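PDB 1VDD: recombination protein recR from Deinococcus radiodurans, which takes part in recombinational DNA repair as a zinc-binding, ring-shaped assembly of four copies, and probably works on DNA together with RecF and RecO. Local coordinates for the interface of chains A and B and the interface of chains A and C. Coordinates in Å, arbitrary orientation; residue numbers count along the deposited sequence, not the author numbering. Chains: chain A/B/C, Recombination protein recR.

Contacts 1 and 3 belong to one two-fold interface, that of chains A and B, and lie about 21 Å apart between the centres of their C-alpha atoms. Both use helix 183-191, given by chain A in contact 1 and by chain B in contact 3. B:Ser97 and A:Leu190 of contact 1 return in contact 3 as A:Ser97 and B:Leu190. Contacts 2 and 4 are about 11 Å apart in the interface of chains A and C, and share helix 5-15 of A and helix 37-53 of C. Contacts 1 and 2 are about 54 Å apart. Chain A thus uses two separate surfaces, as a four-copy ring needs.

Contact 1: the interface of chains A and B. Residues chain A 187-188, 190-191; chain B 97, 99.
The OE2 end of the B:Glu99 carboxylate lies over the A:Gly187 carbonyl, the planes almost parallel, and the rest runs on past it towards A:Thr191. OE2 stands over the C=O bond, 3.2 Å from A:Gly187 O. Both oxygens can normally only accept, so this pair is not an attraction. The methyl of A:Thr191 meets the carboxylate nearer the OE1 end, with CG2 3.5 Å from B:Glu99 CD. At the OE2 end the guanidinium of A:Arg188 stays apart, its NE 5.7 Å from B:Glu99 OE2. Its opposite charge may still steady the carboxylate. B:Glu99 is extended beyond CG (chi2 -166°), and this carries the carboxylate from its loop to helix 183-191 of chain A. The side chains of A:Thr191 and B:Glu99 cross at about a right angle.

A:Thr191 is fixed from within its own helix. Its hydroxyl OG1 gives a hydrogen bond to A:Gly187 O of 3.1 Å, in the carbonyl plane and on a lone pair, with a C=O...donor angle of 139°. With OG1 held there, CG2 stands anti to the carbonyl carbon and faces chain B. An alanine here would probably leave A:Gly187 O without its hydroxyl donor and open a gap beside the carboxylate.

Beside this, B:Ser97 CB packs on the bare A:Gly187 CA at 3.7 Å. The patch lays helix 183-191 of one subunit against the next and is a modest part of the A-B interface of the RecR ring.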
loop_
_atom_site.group_PDB
_atom_site.type_symbol
_atom_site.label_atom_id
_atom_site.label_comp_id
_atom_site.label_asym_id
_atom_site.label_seq_id
_atom_site.Cartn_x
_atom_site.Cartn_y
_atom_site.Cartn_z
ATOM N N GLY A 187 1.586 -26.194 -4.821
ATOM C CA GLY A 187 1.391 -27.613 -4.626
ATOM C C GLY A 187 0.078 -28.095 -5.219
ATOM O O GLY A 187 -0.043 -29.258 -5.592
ATOM N N ARG A 188 -0.912 -27.214 -5.306
ATOM C CA ARG A 188 -2.195 -27.609 -5.869
ATOM C C ARG A 188 -2.146 -27.457 -7.374
ATOM O O ARG A 188 -2.704 -28.270 -8.106
ATOM C CB ARG A 188 -3.334 -26.761 -5.299
ATOM C CG ARG A 188 -3.581 -26.944 -3.815
ATOM C CD ARG A 188 -4.871 -27.715 -3.531
ATOM N NE ARG A 188 -5.062 -27.921 -2.095
ATOM C CZ ARG A 188 -6.090 -28.571 -1.551
ATOM N NH1 ARG A 188 -7.041 -29.088 -2.323
ATOM N NH2 ARG A 188 -6.165 -28.711 -0.232
ATOM N N LEU A 190 0.281 -27.937 -9.036
ATOM C CA LEU A 190 1.128 -29.023 -9.491
ATOM C C LEU A 190 0.399 -30.363 -9.478
ATOM O O LEU A 190 0.330 -31.043 -10.502
ATOM C CB LEU A 190 2.379 -29.106 -8.615
ATOM C CG LEU A 190 3.682 -29.414 -9.349
ATOM C CD1 LEU A 190 4.777 -29.678 -8.335
ATOM C CD2 LEU A 190 3.494 -30.613 -10.256
ATOM N N THR A 191 -0.147 -30.739 -8.322
ATOM C CA THR A 191 -0.852 -32.007 -8.197
ATOM C C THR A 191 -2.056 -32.010 -9.113
ATOM O O THR A 191 -2.531 -33.066 -9.528
ATOM C CB THR A 191 -1.354 -32.265 -6.756
ATOM O OG1 THR A 191 -2.275 -31.238 -6.381
ATOM C CG2 THR A 191 -0.202 -32.295 -5.776
ATOM N N SER B 97 6.435 -26.639 -1.226
ATOM C CA SER B 97 5.116 -27.262 -1.188
ATOM C C SER B 97 5.285 -28.752 -0.904
ATOM O O SER B 97 4.315 -29.442 -0.585
ATOM C CB SER B 97 4.376 -27.051 -2.522
ATOM O OG SER B 97 5.069 -27.628 -3.614
ATOM N N GLU B 99 5.070 -31.398 -2.226
ATOM C CA GLU B 99 4.368 -32.325 -3.112
ATOM C C GLU B 99 5.110 -32.693 -4.405
ATOM O O GLU B 99 4.480 -32.974 -5.427
ATOM C CB GLU B 99 2.987 -31.755 -3.470
ATOM C CG GLU B 99 2.165 -31.310 -2.266
ATOM C CD GLU B 99 0.700 -31.068 -2.599
ATOM O OE1 GLU B 99 0.015 -32.035 -2.999
ATOM O OE2 GLU B 99 0.230 -29.918 -2.456
#

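Contact 2: the interface of chains A and C. Residues chain A 6-7, 10, 32, 40; chain C 46-48, 50, 54.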
loop_
_atom_site.group_PDB
_atom_site.type_symbol
_atom_site.label_atom_id
_atom_site.label_comp_id
_atom_site.label_asym_id
_atom_site.label_seq_id
_atom_site.Cartn_x
_atom_site.Cartn_y
_atom_site.Cartn_z
ATOM N N SER A 6 -27.283 17.517 10.586
ATOM C CA SER A 6 -27.522 16.907 9.282
ATOM C C SER A 6 -26.197 16.381 8.729
ATOM O O SER A 6 -26.147 15.308 8.134
ATOM C CB SER A 6 -28.117 17.930 8.312
ATOM O OG SER A 6 -27.226 19.011 8.088
ATOM N N LEU A 7 -25.129 17.143 8.928
ATOM C CA LEU A 7 -23.802 16.735 8.455
ATOM C C LEU A 7 -23.281 15.596 9.334
ATOM O O LEU A 7 -22.726 14.619 8.838
ATOM C CB LEU A 7 -22.823 17.923 8.481
ATOM C CG LEU A 7 -21.362 17.635 8.124
ATOM C CD1 LEU A 7 -21.273 16.821 6.846
ATOM C CD2 LEU A 7 -20.615 18.943 7.960
ATOM N N LEU A 10 -25.037 12.491 8.220
ATOM C CA LEU A 10 -24.639 11.918 6.946
ATOM C C LEU A 10 -23.321 11.168 7.108
ATOM O O LEU A 10 -23.162 10.063 6.591
ATOM C CB LEU A 10 -24.464 13.015 5.893
ATOM C CG LEU A 10 -25.060 12.777 4.504
ATOM C CD1 LEU A 10 -24.447 13.785 3.543
ATOM C CD2 LEU A 10 -24.783 11.371 4.026
ATOM N N LEU A 32 -21.162 15.733 -1.719
ATOM C CA LEU A 32 -22.599 15.631 -1.943
ATOM C C LEU A 32 -23.221 17.010 -1.848
ATOM O O LEU A 32 -24.255 17.279 -2.441
ATOM C CB LEU A 32 -23.212 14.692 -0.902
ATOM C CG LEU A 32 -22.897 13.214 -1.178
ATOM C CD1 LEU A 32 -23.225 12.373 0.024
ATOM C CD2 LEU A 32 -23.677 12.746 -2.388
ATOM N N ILE A 40 -28.759 14.168 -5.555
ATOM C CA ILE A 40 -29.025 13.692 -4.205
ATOM C C ILE A 40 -30.330 12.895 -4.238
ATOM O O ILE A 40 -30.389 11.777 -3.741
ATOM C CB ILE A 40 -29.141 14.886 -3.236
ATOM C CG1 ILE A 40 -28.002 15.869 -3.524
ATOM C CG2 ILE A 40 -29.087 14.420 -1.801
ATOM C CD1 ILE A 40 -26.601 15.256 -3.490
ATOM N N ALA C 46 -30.789 11.069 5.346
ATOM C CA ALA C 46 -29.597 11.820 5.723
ATOM C C ALA C 46 -29.043 12.565 4.517
ATOM O O ALA C 46 -28.515 13.668 4.643
ATOM C CB ALA C 46 -28.556 10.895 6.285
ATOM N N LEU C 47 -29.153 11.959 3.346
ATOM C CA LEU C 47 -28.683 12.610 2.149
ATOM C C LEU C 47 -29.583 13.826 1.920
ATOM O O LEU C 47 -29.117 14.966 1.911
ATOM C CB LEU C 47 -28.755 11.638 0.955
ATOM C CG LEU C 47 -27.671 10.547 0.933
ATOM C CD1 LEU C 47 -28.124 9.349 0.094
ATOM C CD2 LEU C 47 -26.354 11.136 0.398
ATOM N N LEU C 48 -30.880 13.571 1.770
ATOM C CA LEU C 48 -31.866 14.620 1.509
ATOM C C LEU C 48 -31.885 15.733 2.554
ATOM O O LEU C 48 -32.003 16.919 2.219
ATOM C CB LEU C 48 -33.251 13.993 1.383
ATOM C CG LEU C 48 -33.348 12.913 0.297
ATOM C CD1 LEU C 48 -34.599 12.073 0.508
ATOM C CD2 LEU C 48 -33.357 13.554 -1.070
ATOM N N ALA C 50 -29.420 16.521 4.343
ATOM C CA ALA C 50 -28.140 17.210 4.278
ATOM C C ALA C 50 -28.250 18.266 3.193
ATOM O O ALA C 50 -27.823 19.408 3.367
ATOM C CB ALA C 50 -27.050 16.239 3.942
ATOM N N LEU C 54 -27.936 21.928 4.743
ATOM C CA LEU C 54 -26.630 22.569 4.715
ATOM C C LEU C 54 -26.610 23.661 3.673
ATOM O O LEU C 54 -27.190 23.524 2.611
ATOM C CB LEU C 54 -25.498 21.569 4.407
ATOM C CG LEU C 54 -24.950 20.585 5.450
ATOM C CD1 LEU C 54 -25.018 21.205 6.820
ATOM C CD2 LEU C 54 -25.732 19.300 5.422
#
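The contact belongs to the N-terminal helix-hairpin-helix region, where A:Leu10 of helix 5-15 packs on helix 37-53 of chain C. A:Leu32, at the end of helix 22-32, and A:Ile40, from helix 37-53, extend the surface of chain A. The patch is almost wholly apolar and hides 239 Å² of protein surface.

A:Leu10 rests on the helix of chain C with its branches spread. A:Leu10 CG lies 3.6 Å from the backbone carbonyl C:Ala46 O. Its CD1 meets the methyl CB of C:Ala50 at 3.6 Å. The other branch, CD2, turns towards C:Leu47 CD2 at 4.0 Å, and these two side chains cross at about a right angle. The small C:Ala46 and C:Ala50 probably let A:Leu10 settle close to the helix backbone.

C:Leu47 reaches back into chain A. Its CG is anti to the carbonyl carbon (chi1 -75°), and its CD2 touches both A:Leu32 and A:Leu10. The side chains of A:Leu32 and C:Leu47 pass at a slant, with CD1 of A:Leu32 touching CD2 of C:Leu47 at 3.4 Å.

A:Ile40 lies by the base of C:Leu47, at its backbone carbonyl and CB. Its CG2 methyl is anti to the backbone N and lies 3.9 Å from C:Leu47 CB.

At the far end, A:Ser6 of helix 5-15 meets C:Leu54, just past the helix of chain C. The A:Ser6 methylene CB lies 4.0 Å from C:Leu54 CD2.

Contact 3: the interface of chains A and B. Residues chain A 90, 93-94, 97, 140, 168; chain B 172, 178, 183, 186, 190.
A:Ala93 closes helix 88-93 and A:Leu94 continues with a near-helical turn (phi -78°, psi -5°), which lays both against helix 183-191 and the 3-10 turn 178-180 of chain B. A:Leu94 lies over the touching tips of B:Leu178 and B:Leu186. Its CD2 meets B:Leu186 CD2 at 3.3 Å, and the two side chains cross at about a right angle. The other branch, CD1, packs on B:Leu178 CD1 at 3.6 Å. With CG anti to the carbonyl carbon (chi1 -61°), the branches divide between these partners. An alanine here would probably open a gap over the tips of B:Leu178 and B:Leu186 and leave B:Leu186 CD2 without its partner in chain A.

B:Leu178 reaches into chain A with both branches. Its CD1 also lies 3.4 Å from the backbone A:Ala140 O. Its CD2 meets A:Ile168 CD1 at 3.7 Å, tip to tip. A:Ile168 CD1 also touches B:Val172 CG2. Behind B:Leu178, the carboxylate OD1 of A:Asp90 lies 3.5 Å from its CB. B:Leu186 CD1 covers the A:Ala93 methyl CB at 3.6 Å.

Polar groups meet at the A:Ser97 and B:Glu183 end. The hydroxyl OG of A:Ser97 makes a weak hydrogen bond of 3.4 Å to B:Glu183 O. The carboxylate of B:Glu183 comes close to A:Ala93 O, an acceptor pair that is doubtful as a contact. The patch forms a leucine-rich seam that joins the Toprim region of one subunit to the C-terminal segment of the next within the ring.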
loop_
_atom_site.group_PDB
_atom_site.type_symbol
_atom_site.label_atom_id
_atom_site.label_comp_id
_atom_site.label_asym_id
_atom_site.label_seq_id
_atom_site.Cartn_x
_atom_site.Cartn_y
_atom_site.Cartn_z
ATOM N N ASP A 90 -20.421 -13.296 -6.981
ATOM C CA ASP A 90 -19.651 -14.307 -7.685
ATOM C C ASP A 90 -20.365 -14.647 -8.980
ATOM O O ASP A 90 -19.733 -15.013 -9.957
ATOM C CB ASP A 90 -19.515 -15.582 -6.865
ATOM C CG ASP A 90 -19.052 -15.329 -5.457
ATOM O OD1 ASP A 90 -18.097 -14.551 -5.269
ATOM O OD2 ASP A 90 -19.634 -15.928 -4.532
ATOM N N ALA A 93 -19.106 -12.153 -11.342
ATOM C CA ALA A 93 -17.714 -12.496 -11.628
ATOM C C ALA A 93 -17.612 -13.674 -12.592
ATOM O O ALA A 93 -16.878 -13.607 -13.574
ATOM C CB ALA A 93 -16.978 -12.810 -10.331
ATOM N N LEU A 94 -18.349 -14.748 -12.314
ATOM C CA LEU A 94 -18.333 -15.924 -13.181
ATOM C C LEU A 94 -19.185 -15.716 -14.423
ATOM O O LEU A 94 -19.214 -16.577 -15.301
ATOM C CB LEU A 94 -18.827 -17.173 -12.438
ATOM C CG LEU A 94 -18.011 -17.612 -11.221
ATOM C CD1 LEU A 94 -18.595 -18.893 -10.647
ATOM C CD2 LEU A 94 -16.553 -17.816 -11.626
ATOM N N SER A 97 -17.166 -13.495 -17.009
ATOM C CA SER A 97 -16.004 -14.322 -17.290
ATOM C C SER A 97 -16.070 -14.939 -18.685
ATOM O O SER A 97 -15.139 -15.637 -19.105
ATOM C CB SER A 97 -15.889 -15.426 -16.237
ATOM O OG SER A 97 -14.758 -16.238 -16.474
ATOM N N ALA A 140 -18.353 -23.802 -6.771
ATOM C CA ALA A 140 -17.540 -22.610 -6.916
ATOM C C ALA A 140 -17.506 -21.753 -5.669
ATOM O O ALA A 140 -17.537 -20.525 -5.757
ATOM C CB ALA A 140 -18.023 -21.795 -8.089
ATOM N N ILE A 168 -14.087 -26.069 -8.748
ATOM C CA ILE A 168 -13.275 -25.244 -9.633
ATOM C C ILE A 168 -11.809 -25.519 -9.324
ATOM O O ILE A 168 -11.468 -25.946 -8.227
ATOM C CB ILE A 168 -13.611 -23.732 -9.486
ATOM C CG1 ILE A 168 -13.463 -23.277 -8.035
ATOM C CG2 ILE A 168 -15.026 -23.478 -9.937
ATOM C CD1 ILE A 168 -13.809 -21.819 -7.841
ATOM N N VAL B 172 -7.788 -20.879 -9.229
ATOM C CA VAL B 172 -7.981 -20.001 -8.091
ATOM C C VAL B 172 -6.951 -20.314 -7.024
ATOM O O VAL B 172 -6.721 -21.472 -6.709
ATOM C CB VAL B 172 -9.399 -20.175 -7.488
ATOM C CG1 VAL B 172 -9.524 -19.327 -6.227
ATOM C CG2 VAL B 172 -10.457 -19.766 -8.516
ATOM N N LEU B 178 -14.120 -15.754 -4.944
ATOM C CA LEU B 178 -14.300 -15.392 -6.340
ATOM C C LEU B 178 -14.542 -13.899 -6.588
ATOM O O LEU B 178 -14.149 -13.360 -7.635
ATOM C CB LEU B 178 -15.444 -16.205 -6.947
ATOM C CG LEU B 178 -15.362 -17.734 -6.903
ATOM C CD1 LEU B 178 -16.280 -18.262 -8.001
ATOM C CD2 LEU B 178 -13.932 -18.244 -7.115
ATOM N N GLU B 183 -10.891 -12.030 -13.728
ATOM C CA GLU B 183 -11.799 -12.550 -14.749
ATOM C C GLU B 183 -11.347 -13.871 -15.349
ATOM O O GLU B 183 -11.938 -14.926 -15.093
ATOM C CB GLU B 183 -11.925 -11.540 -15.888
ATOM C CG GLU B 183 -13.329 -11.365 -16.408
ATOM C CD GLU B 183 -14.250 -10.796 -15.343
ATOM O OE1 GLU B 183 -13.929 -9.714 -14.804
ATOM O OE2 GLU B 183 -15.287 -11.431 -15.044
ATOM N N LEU B 186 -10.878 -16.899 -13.096
ATOM C CA LEU B 186 -12.148 -17.565 -12.789
ATOM C C LEU B 186 -12.578 -18.429 -13.965
ATOM O O LEU B 186 -13.061 -19.556 -13.783
ATOM C CB LEU B 186 -13.245 -16.542 -12.504
ATOM C CG LEU B 186 -13.217 -15.928 -11.111
ATOM C CD1 LEU B 186 -14.009 -14.640 -11.110
ATOM C CD2 LEU B 186 -13.760 -16.924 -10.103
ATOM N N LEU B 190 -13.031 -22.409 -13.997
ATOM C CA LEU B 190 -14.243 -23.160 -14.342
ATOM C C LEU B 190 -14.002 -24.225 -15.413
ATOM O O LEU B 190 -14.499 -25.350 -15.316
ATOM C CB LEU B 190 -15.337 -22.206 -14.827
ATOM C CG LEU B 190 -16.500 -21.910 -13.871
ATOM C CD1 LEU B 190 -17.425 -20.881 -14.504
ATOM C CD2 LEU B 190 -17.264 -23.196 -13.549
#

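Contact 4: the interface of chains A and C. Residues chain A 12-13, 16; chain C 39, 42.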
loop_
_atom_site.group_PDB
_atom_site.type_symbol
_atom_site.label_atom_id
_atom_site.label_comp_id
_atom_site.label_asym_id
_atom_site.label_seq_id
_atom_site.Cartn_x
_atom_site.Cartn_y
_atom_site.Cartn_z
ATOM N N ARG A 12 -22.126 9.719 9.640
ATOM C CA ARG A 12 -22.396 8.481 10.345
ATOM C C ARG A 12 -22.903 7.428 9.370
ATOM O O ARG A 12 -22.229 6.436 9.117
ATOM C CB ARG A 12 -23.428 8.754 11.430
ATOM C CG ARG A 12 -23.623 7.651 12.425
ATOM C CD ARG A 12 -24.808 8.001 13.293
ATOM N NE ARG A 12 -25.999 8.258 12.484
ATOM C CZ ARG A 12 -27.137 8.761 12.957
ATOM N NH1 ARG A 12 -27.246 9.068 14.246
ATOM N NH2 ARG A 12 -28.170 8.959 12.141
ATOM N N GLU A 13 -24.085 7.651 8.808
ATOM C CA GLU A 13 -24.650 6.699 7.863
ATOM C C GLU A 13 -23.685 6.306 6.732
ATOM O O GLU A 13 -23.615 5.128 6.369
ATOM C CB GLU A 13 -25.958 7.247 7.275
ATOM C CG GLU A 13 -27.044 7.513 8.320
ATOM C CD GLU A 13 -27.158 6.378 9.328
ATOM O OE1 GLU A 13 -27.451 5.239 8.906
ATOM O OE2 GLU A 13 -26.940 6.619 10.538
ATOM N N ARG A 16 -21.005 4.011 7.833
ATOM C CA ARG A 16 -21.545 2.715 8.216
ATOM C C ARG A 16 -21.373 1.753 7.033
ATOM O O ARG A 16 -21.590 0.547 7.145
ATOM C CB ARG A 16 -23.023 2.893 8.600
ATOM C CG ARG A 16 -23.799 1.633 8.937
ATOM C CD ARG A 16 -25.001 1.978 9.808
ATOM N NE ARG A 16 -24.584 2.282 11.178
ATOM C CZ ARG A 16 -25.064 3.280 11.917
ATOM N NH1 ARG A 16 -25.990 4.097 11.428
ATOM N NH2 ARG A 16 -24.609 3.462 13.150
ATOM N N ASP C 39 -32.091 0.905 7.767
ATOM C CA ASP C 39 -30.751 1.358 7.429
ATOM C C ASP C 39 -30.785 2.152 6.127
ATOM O O ASP C 39 -30.208 3.230 6.044
ATOM C CB ASP C 39 -29.791 0.167 7.305
ATOM C CG ASP C 39 -29.388 -0.397 8.661
ATOM O OD1 ASP C 39 -30.296 -0.689 9.460
ATOM O OD2 ASP C 39 -28.171 -0.546 8.926
ATOM N N ARG C 42 -32.664 5.491 6.488
ATOM C CA ARG C 42 -31.852 6.432 7.244
ATOM C C ARG C 42 -30.732 7.037 6.395
ATOM O O ARG C 42 -30.313 8.176 6.618
ATOM C CB ARG C 42 -31.285 5.729 8.470
ATOM C CG ARG C 42 -30.974 6.645 9.620
ATOM C CD ARG C 42 -31.051 5.922 10.952
ATOM N NE ARG C 42 -30.080 4.837 11.092
ATOM C CZ ARG C 42 -30.263 3.593 10.653
ATOM N NH1 ARG C 42 -31.387 3.256 10.031
ATOM N NH2 ARG C 42 -29.322 2.678 10.844
#
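A:Glu13 and C:Arg42 make the close part of this contact, and the side where A:Arg16 faces chain C is its loose part. On the close side the two side chains cross at about a right angle. A:Glu13 bends at chi2 (-44°), which brings its carboxylate across the C:Arg42 chain. A:Glu13 CD lies 3.8 Å from C:Arg42 CG, and A:Glu13 CG packs on the backbone C:Arg42 O at 3.7 Å. The salt bridge between them is long, with C:Arg42 NE 3.4 Å from A:Glu13 OE1. The carboxylate and guanidinium planes stand 62° apart, so the groups do not pair edge to edge.

The carboxylate is held firmly within chain A. A:Arg12 NE gives a hydrogen bond of 2.7 Å to A:Glu13 OE2, almost along the C-O axis but tilted from the guanidinium plane. A:Arg16 NH1 adds a salt bridge of 2.8 Å to the same A:Glu13 OE2. These two arginines probably position A:Glu13 for C:Arg42.

Crossing contacts on the loose side are longer. A:Arg16 CD lies 4.1 Å from C:Asp39 OD2. A:Arg16 NH1 is 3.7 Å from C:Arg42 NH2, the guanidinium planes 41° apart. Within chain C, C:Asp39 OD1 makes a long salt bridge of 3.8 Å to C:Arg42 NH2, at the guanidinium edge and in its plane. The like charges of the arginines are probably offset by A:Glu13 and C:Asp39. The network gives a charged border to the joint between the N-terminal helices, and likely steadies their register in the ring.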